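Local coordinates for protein xylulose kinase (Bifidobacterium adolescentis ATCC 15703, PDB 3I8B) that probably catalyses the ATP-dependent phosphorylation of D-xylulose to D-xylulose 5-phosphate, as a member of the FGGY family of carbohydrate kinases, at residues G76-N82 and I161-P167; W170-R174 and A187-F193; D247-A253 and G264-P270. The contacts are given in a common frame with arbitrary orientation. Numbering follows the deposited sequence.

Overall arrangement
The three contacts illustrate how one domain of a two-domain FGGY kinase is built from successive contacts that touch one another in turn. They follow in series along the chain, all within the N-terminal FGGY domain. Contact 1, a two-stranded antiparallel sheet, runs directly into helix 167-175, which carries half of contact 2; their centres lie about 10 Å apart, and Leu80 and Ala162 pack on Leu189. Phe193 of contact 2 rests on Ala249 and Leu268 of contact 3, whose centre is about 12 Å further on. Contacts 1 and 3, with centres about 21 Å apart, do not touch. The magnesium loop of contact 2 thus lies between the small sheet and the edge of the main five-stranded sheet, reached through strand 267-273.

Contact 1 (G76-N82 and I161-P167); sequences GMVILDN and IAAICLP
Segments 76-82 and 161-167 run antiparallel; the axes of strands 78-80 and 163-165 approach to 4.9 Å, with an angle of 159° between their directions. Val78 faces Cys165 and Leu80 faces Ala163 as hydrogen-bonded pairs (CA-CA 5.2 Å each); between them Ile79 and Ile164 form a non-hydrogen-bonded pair, Ile79 CA to Ile164 CA 4.7 Å. Val78 N donates to Cys165 O (2.9 Å), Cys165 N to Val78 O (3.0 Å) and Leu80 N to Ala163 O (3.1 Å). Leu80 O accepts from both Ala162 N (2.8 Å) and Ala163 N (3.2 Å). Two residues thus oppose one, a classic beta bulge, with Ala162 in a helix-like conformation (phi/psi -107/-22°). Gly76 O takes a CA-H...O contact from Leu166 CA at 3.4 Å, just before helix 167-175 begins. This pair of strands forms a small sheet separate from the five-stranded one of the N-terminal domain. On one face lie Val78 (t), Leu80 (mt), Ala163 and Cys165 (p): Val78 CB meets Cys165 SG at 3.9 Å, Leu80 CB meets Ala163 CB at 4.3 Å, Trp170 packs on Val78, Leu80 and Cys165, and Trp173 on Leu80. On the other, Ile79 (pt) sets CG2 3.6 Å from CD1 of Ile161 (mt) and 4.1 Å from CG1 of Ile164 (mt). Selenomethionine Met77 turns away, against helix 143-153.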
# COMPACT_ATOMS: atom_id res chain seq x y z
N GLY A 76 1.73 -1.46 -9.63
CA GLY A 76 1.86 -2.28 -10.82
C GLY A 76 1.77 -1.49 -12.11
O GLY A 76 0.78 -0.78 -12.37
N MSE A 77 2.79 -1.62 -12.95
CA MSE A 77 2.85 -0.87 -14.21
C MSE A 77 2.11 -1.59 -15.34
O MSE A 77 2.57 -2.64 -15.80
CB MSE A 77 4.31 -0.64 -14.64
CG MSE A 77 4.44 0.03 -16.00
SE MSE A 77 6.13 -0.38 -16.98
CE MSE A 77 5.79 -2.28 -17.40
N VAL A 78 1.00 -1.01 -15.80
CA VAL A 78 0.31 -1.48 -17.00
C VAL A 78 0.52 -0.48 -18.15
O VAL A 78 0.04 0.66 -18.11
CB VAL A 78 -1.21 -1.66 -16.79
CG1 VAL A 78 -1.89 -2.19 -18.07
CG2 VAL A 78 -1.49 -2.61 -15.62
N ILE A 79 1.23 -0.91 -19.18
CA ILE A 79 1.42 -0.03 -20.34
C ILE A 79 0.65 -0.50 -21.56
O ILE A 79 0.68 -1.69 -21.93
CB ILE A 79 2.91 0.24 -20.66
CG1 ILE A 79 3.70 -1.06 -20.74
CG2 ILE A 79 3.52 1.17 -19.63
CD1 ILE A 79 5.16 -0.86 -21.27
N LEU A 80 -0.05 0.45 -22.19
CA LEU A 80 -0.93 0.21 -23.32
C LEU A 80 -0.43 0.93 -24.55
O LEU A 80 0.10 2.06 -24.45
CB LEU A 80 -2.34 0.74 -23.00
CG LEU A 80 -2.97 0.24 -21.70
CD1 LEU A 80 -4.32 0.91 -21.48
CD2 LEU A 80 -3.09 -1.28 -21.79
N ASP A 81 -0.61 0.30 -25.71
CA ASP A 81 -0.27 0.95 -26.98
C ASP A 81 -1.44 1.79 -27.52
O ASP A 81 -2.47 1.92 -26.87
CB ASP A 81 0.26 -0.08 -28.00
CG ASP A 81 -0.80 -1.08 -28.47
OD1 ASP A 81 -2.01 -0.89 -28.24
OD2 ASP A 81 -0.40 -2.08 -29.10
N ASN A 82 -1.26 2.36 -28.71
CA ASN A 82 -2.28 3.15 -29.40
C ASN A 82 -3.62 2.45 -29.53
O ASN A 82 -4.65 3.10 -29.67
CB ASN A 82 -1.83 3.48 -30.83
CG ASN A 82 -0.84 4.60 -30.89
OD1 ASN A 82 -0.16 4.78 -31.91
ND2 ASN A 82 -0.72 5.35 -29.80
N ILE A 161 4.48 3.11 -25.84
CA ILE A 161 3.59 3.52 -24.76
C ILE A 161 2.67 4.65 -25.22
O ILE A 161 3.15 5.70 -25.63
CB ILE A 161 4.39 3.97 -23.53
CG1 ILE A 161 5.24 2.82 -23.00
CG2 ILE A 161 3.44 4.45 -22.41
CD1 ILE A 161 5.86 3.06 -21.64
N ALA A 162 1.36 4.41 -25.18
CA ALA A 162 0.37 5.48 -25.37
C ALA A 162 -0.32 5.85 -24.05
O ALA A 162 -0.87 6.94 -23.91
CB ALA A 162 -0.64 5.08 -26.43
N ALA A 163 -0.31 4.93 -23.09
CA ALA A 163 -0.90 5.19 -21.78
C ALA A 163 -0.21 4.36 -20.70
O ALA A 163 0.23 3.24 -20.95
CB ALA A 163 -2.44 4.91 -21.79
N ILE A 164 -0.11 4.91 -19.50
CA ILE A 164 0.38 4.15 -18.37
C ILE A 164 -0.70 4.19 -17.30
O ILE A 164 -1.23 5.25 -17.02
CB ILE A 164 1.65 4.78 -17.76
CG1 ILE A 164 2.68 5.12 -18.86
CG2 ILE A 164 2.26 3.83 -16.73
CD1 ILE A 164 3.85 5.93 -18.33
N CYS A 165 -1.02 3.03 -16.70
CA CYS A 165 -2.00 2.99 -15.62
C CYS A 165 -1.71 1.88 -14.62
O CYS A 165 -0.84 1.04 -14.83
CB CYS A 165 -3.43 2.88 -16.17
SG CYS A 165 -3.76 1.28 -16.97
N LEU A 166 -2.42 1.92 -13.50
CA LEU A 166 -2.20 0.95 -12.43
C LEU A 166 -3.24 -0.17 -12.52
O LEU A 166 -4.21 -0.06 -13.27
CB LEU A 166 -2.21 1.65 -11.08
CG LEU A 166 -0.82 2.12 -10.60
CD1 LEU A 166 -0.04 2.94 -11.65
CD2 LEU A 166 -0.95 2.89 -9.30
N PRO A 167 -3.03 -1.28 -11.79
CA PRO A 167 -3.96 -2.42 -11.89
C PRO A 167 -5.44 -2.06 -11.64
O PRO A 167 -6.28 -2.41 -12.45
CB PRO A 167 -3.42 -3.40 -10.84
CG PRO A 167 -1.95 -3.07 -10.76
CD PRO A 167 -1.91 -1.57 -10.87

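Contact 2 (W170-R174 and A187-F193); sequences WLSWR and AHLEALF. With MG (magnesium ion), chain B.
Trp173, projecting from helix 167-175 with chi1 t and chi2 68°, lays one face of its indole against Leu192: CD2 of Leu192 sits 4.0 Å from the centroid of the five-membered ring of Trp173, 26° off the normal, a CH-pi contact whose closest approach is 3.6 Å from Leu192 CD2 to Trp173 CG. The edge of the same indole meets two carbonyls and a methyl group. Trp173 NE1 donates to His188 O (3.2 Å, 162°), Trp173 CZ2 lies 3.4 Å from Ala187 O, and Ala191 CB stands 4.0 Å from Trp173 CD1. Leu189 (mt) adds CD2 at 4.0 Å from Trp173 CZ2. The CA atoms come closest at Trp173 and Leu192, 5.9 Å apart. Ser172 presses CB to within 3.6 Å of CZ of Phe193 (chi1 p), while its OG bonds to His168 O. The loop turns tightly: residues 189-191 form a 3-10 segment, and Ala191 N bonds to His188 O and Leu192 N to Leu189 O, each at 3.0 Å. The turn leaves two carbonyls directed at one magnesium ion, Glu190 O at 2.3 Å and Leu192 O at 2.5 Å from MG. A water, 2.3 Å from the metal, donates to Glu190 OE1 (3.1 Å), and Thr241 OG1 is a further ligand. The arrangement is a magnesium site in which two loop carbonyls are joined by a threonine hydroxyl and a water.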
# COMPACT_ATOMS: atom_id res chain seq x y z
N TRP A 170 -6.80 -0.14 -14.65
CA TRP A 170 -7.00 -0.93 -15.86
C TRP A 170 -8.24 -1.82 -15.74
O TRP A 170 -9.04 -1.91 -16.67
CB TRP A 170 -5.77 -1.81 -16.14
CG TRP A 170 -5.88 -2.61 -17.39
CD1 TRP A 170 -5.64 -2.19 -18.67
CD2 TRP A 170 -6.25 -4.00 -17.49
NE1 TRP A 170 -5.84 -3.23 -19.56
CE2 TRP A 170 -6.21 -4.35 -18.86
CE3 TRP A 170 -6.60 -4.98 -16.56
CZ2 TRP A 170 -6.51 -5.65 -19.32
CZ3 TRP A 170 -6.91 -6.28 -17.02
CH2 TRP A 170 -6.86 -6.59 -18.39
N LEU A 171 -8.39 -2.47 -14.60
CA LEU A 171 -9.58 -3.30 -14.39
C LEU A 171 -10.86 -2.45 -14.47
O LEU A 171 -11.85 -2.89 -15.05
CB LEU A 171 -9.52 -4.05 -13.05
CG LEU A 171 -10.60 -5.13 -12.86
CD1 LEU A 171 -10.46 -6.18 -13.96
CD2 LEU A 171 -10.51 -5.77 -11.49
N SER A 172 -10.84 -1.24 -13.92
CA SER A 172 -12.01 -0.39 -13.96
C SER A 172 -12.36 -0.03 -15.40
O SER A 172 -13.52 -0.05 -15.79
CB SER A 172 -11.81 0.88 -13.10
OG SER A 172 -11.67 0.54 -11.73
N TRP A 173 -11.35 0.29 -16.18
CA TRP A 173 -11.48 0.60 -17.61
C TRP A 173 -12.09 -0.58 -18.41
O TRP A 173 -12.98 -0.41 -19.25
CB TRP A 173 -10.09 0.98 -18.12
CG TRP A 173 -9.98 1.48 -19.51
CD1 TRP A 173 -10.46 2.66 -20.02
CD2 TRP A 173 -9.29 0.83 -20.59
NE1 TRP A 173 -10.13 2.76 -21.35
CE2 TRP A 173 -9.42 1.65 -21.72
CE3 TRP A 173 -8.60 -0.38 -20.70
CZ2 TRP A 173 -8.86 1.31 -22.96
CZ3 TRP A 173 -8.05 -0.72 -21.92
CH2 TRP A 173 -8.18 0.13 -23.04
N ARG A 174 -11.62 -1.79 -18.12
CA ARG A 174 -12.20 -3.00 -18.72
C ARG A 174 -13.66 -3.23 -18.27
O ARG A 174 -14.51 -3.66 -19.06
CB ARG A 174 -11.35 -4.22 -18.34
CG ARG A 174 -9.94 -4.20 -18.90
CD ARG A 174 -9.91 -4.07 -20.43
NE ARG A 174 -10.85 -4.98 -21.09
CZ ARG A 174 -10.66 -6.29 -21.25
NH1 ARG A 174 -9.54 -6.87 -20.81
NH2 ARG A 174 -11.58 -7.01 -21.85
N ALA A 187 -9.36 3.84 -29.30
CA ALA A 187 -9.14 3.02 -28.11
C ALA A 187 -9.78 3.61 -26.84
O ALA A 187 -9.90 2.93 -25.82
CB ALA A 187 -7.63 2.79 -27.89
N HIS A 188 -10.17 4.88 -26.89
CA HIS A 188 -10.69 5.57 -25.71
C HIS A 188 -9.76 5.46 -24.49
O HIS A 188 -10.22 5.22 -23.38
CB HIS A 188 -12.07 5.03 -25.33
CG HIS A 188 -13.13 5.37 -26.33
ND1 HIS A 188 -13.60 4.47 -27.26
CD2 HIS A 188 -13.80 6.53 -26.56
CE1 HIS A 188 -14.52 5.04 -28.01
NE2 HIS A 188 -14.66 6.29 -27.61
N LEU A 189 -8.45 5.62 -24.70
CA LEU A 189 -7.51 5.61 -23.58
C LEU A 189 -7.83 6.72 -22.58
O LEU A 189 -7.62 6.57 -21.38
CB LEU A 189 -6.06 5.71 -24.07
CG LEU A 189 -5.55 4.51 -24.86
CD1 LEU A 189 -4.18 4.80 -25.48
CD2 LEU A 189 -5.51 3.24 -23.98
N GLU A 190 -8.38 7.83 -23.08
CA GLU A 190 -8.76 8.94 -22.21
C GLU A 190 -9.89 8.60 -21.26
O GLU A 190 -10.16 9.38 -20.37
CB GLU A 190 -9.11 10.20 -22.99
CG GLU A 190 -7.90 10.87 -23.64
CD GLU A 190 -7.06 11.70 -22.66
OE1 GLU A 190 -7.35 11.69 -21.43
OE2 GLU A 190 -6.10 12.37 -23.14
N ALA A 191 -10.57 7.47 -21.45
CA ALA A 191 -11.59 7.07 -20.48
C ALA A 191 -10.95 6.57 -19.18
O ALA A 191 -11.64 6.38 -18.19
CB ALA A 191 -12.51 5.98 -21.07
N LEU A 192 -9.63 6.34 -19.19
CA LEU A 192 -8.93 5.90 -17.98
C LEU A 192 -9.09 6.89 -16.81
O LEU A 192 -8.96 8.09 -16.98
CB LEU A 192 -7.44 5.67 -18.27
CG LEU A 192 -7.05 4.39 -19.01
CD1 LEU A 192 -5.65 4.48 -19.63
CD2 LEU A 192 -7.14 3.20 -18.07
N PHE A 193 -9.37 6.37 -15.62
CA PHE A 193 -9.44 7.20 -14.43
C PHE A 193 -8.76 6.49 -13.26
O PHE A 193 -8.54 5.26 -13.28
CB PHE A 193 -10.90 7.55 -14.10
CG PHE A 193 -11.73 6.36 -13.72
CD1 PHE A 193 -11.67 5.85 -12.43
CD2 PHE A 193 -12.55 5.74 -14.65
CE1 PHE A 193 -12.43 4.74 -12.07
CE2 PHE A 193 -13.30 4.64 -14.31
CZ PHE A 193 -13.25 4.13 -13.02
MG MG B . -9.36 10.17 -18.40
O HOH W 1 -7.13 9.86 -18.92

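Contact 3 (D247-A253 and G264-P270); sequences DAAPVKA and GGCLLAP
A loop arching over the edge of a strand leaves a hollow, and here Leu268 fills it. Segments 247-253 and 264-270 run in opposite directions, the first irregular, the second holding the start of strand 267-273. They are pinned at two points: Ala249 N donates to Leu268 O (2.8 Å, 176°) and Ala253 N to Cys266 O (2.8 Å, 157°). Between these two bonds the chain bows outward at Pro250 and Val251, and returns to the strand at Lys252. Leu268 (mt) projects into the arch: its CB lies 4.1 Å from Ala249 CB, its CD1 4.2 Å from Val251 CG2 and 3.5 Å from Val251 O, and its CD2 4.1 Å from Ala253 CB. A water under the bow donates to Ala249 O (2.9 Å) and Val251 O (2.7 Å) and accepts from Leu268 N (2.8 Å); a second joins Ala253 O (2.7 Å) to Cys266 N (2.8 Å). Ala253 CB nestles against Cys266 CB at 3.9 Å. Lys252 (mttt) extends back along the loop 264-266 that leads into the strand, where NZ hydrogen-bonds to Gly264 O (2.7 Å); Gly264 and Gly265 both have positive phi. At the opposite end Asp247 O abuts Pro270 CG (3.2 Å). Strand 267-273 pairs on its other side with strand 65-72, so the loop flanks the edge of the five-stranded, actin-like sheet, whose last strand leads to Asp274, probably the catalytic proton acceptor.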
# COMPACT_ATOMS: atom_id res chain seq x y z
N ASP A 247 -16.15 11.29 -6.10
CA ASP A 247 -16.63 11.60 -7.45
C ASP A 247 -16.96 10.33 -8.19
O ASP A 247 -16.19 9.39 -8.15
CB ASP A 247 -15.52 12.31 -8.25
CG ASP A 247 -15.22 13.70 -7.74
OD1 ASP A 247 -16.10 14.31 -7.09
OD2 ASP A 247 -14.10 14.19 -7.99
N ALA A 248 -18.09 10.29 -8.89
CA ALA A 248 -18.33 9.18 -9.81
C ALA A 248 -17.45 9.34 -11.05
O ALA A 248 -17.23 10.46 -11.50
CB ALA A 248 -19.78 9.14 -10.21
N ALA A 249 -16.98 8.23 -11.62
CA ALA A 249 -16.25 8.35 -12.89
C ALA A 249 -17.18 8.83 -14.00
O ALA A 249 -18.40 8.66 -13.93
CB ALA A 249 -15.60 7.02 -13.28
N PRO A 250 -16.60 9.41 -15.06
CA PRO A 250 -17.40 9.85 -16.20
C PRO A 250 -18.04 8.69 -16.96
O PRO A 250 -18.98 8.90 -17.73
CB PRO A 250 -16.37 10.55 -17.10
CG PRO A 250 -15.25 10.92 -16.21
CD PRO A 250 -15.19 9.81 -15.18
N VAL A 251 -17.54 7.48 -16.78
CA VAL A 251 -18.12 6.33 -17.46
C VAL A 251 -18.68 5.35 -16.42
O VAL A 251 -18.14 5.25 -15.32
CB VAL A 251 -17.08 5.59 -18.35
CG1 VAL A 251 -16.65 6.47 -19.53
CG2 VAL A 251 -15.86 5.16 -17.52
N LYS A 252 -19.73 4.63 -16.79
CA LYS A 252 -20.35 3.61 -15.93
C LYS A 252 -19.84 2.25 -16.36
O LYS A 252 -19.20 2.12 -17.40
CB LYS A 252 -21.88 3.64 -16.10
CG LYS A 252 -22.55 4.96 -15.74
CD LYS A 252 -24.06 4.88 -15.95
CE LYS A 252 -24.75 6.17 -15.53
NZ LYS A 252 -26.24 6.14 -15.80
N ALA A 253 -20.14 1.22 -15.57
CA ALA A 253 -19.85 -0.14 -15.99
C ALA A 253 -20.61 -0.42 -17.28
O ALA A 253 -21.71 0.08 -17.47
CB ALA A 253 -20.27 -1.13 -14.93
N GLY A 264 -30.45 3.48 -13.79
CA GLY A 264 -29.25 4.26 -14.01
C GLY A 264 -27.99 3.43 -14.23
O GLY A 264 -26.90 3.98 -14.36
N GLY A 265 -28.14 2.11 -14.26
CA GLY A 265 -27.00 1.22 -14.43
C GLY A 265 -26.06 1.27 -13.24
O GLY A 265 -26.46 1.68 -12.16
N CYS A 266 -24.81 0.87 -13.45
CA CYS A 266 -23.82 0.79 -12.39
C CYS A 266 -22.73 1.84 -12.57
O CYS A 266 -21.93 1.78 -13.52
CB CYS A 266 -23.20 -0.60 -12.37
SG CYS A 266 -21.98 -0.86 -11.09
N LEU A 267 -22.72 2.84 -11.68
CA LEU A 267 -21.67 3.84 -11.74
C LEU A 267 -20.35 3.27 -11.26
O LEU A 267 -20.31 2.23 -10.60
CB LEU A 267 -22.04 5.11 -10.96
CG LEU A 267 -22.29 5.07 -9.46
CD1 LEU A 267 -20.97 5.11 -8.68
CD2 LEU A 267 -23.15 6.27 -9.09
N LEU A 268 -19.26 3.93 -11.62
CA LEU A 268 -17.95 3.49 -11.18
C LEU A 268 -17.40 4.53 -10.23
O LEU A 268 -17.36 5.72 -10.55
CB LEU A 268 -17.01 3.28 -12.38
CG LEU A 268 -17.41 2.17 -13.37
CD1 LEU A 268 -16.55 2.18 -14.66
CD2 LEU A 268 -17.36 0.79 -12.69
N ALA A 269 -17.01 4.08 -9.04
CA ALA A 269 -16.33 4.93 -8.07
C ALA A 269 -14.84 4.97 -8.41
O ALA A 269 -14.38 4.18 -9.24
CB ALA A 269 -16.56 4.40 -6.64
N PRO A 270 -14.09 5.90 -7.81
CA PRO A 270 -12.71 6.11 -8.27
C PRO A 270 -11.80 4.90 -8.07
O PRO A 270 -10.81 4.77 -8.79
CB PRO A 270 -12.24 7.28 -7.42
CG PRO A 270 -13.49 8.04 -7.12
CD PRO A 270 -14.53 6.97 -6.89
O HOH W 2 -19.65 6.15 -13.23
O HOH W 3 -23.95 0.02 -15.96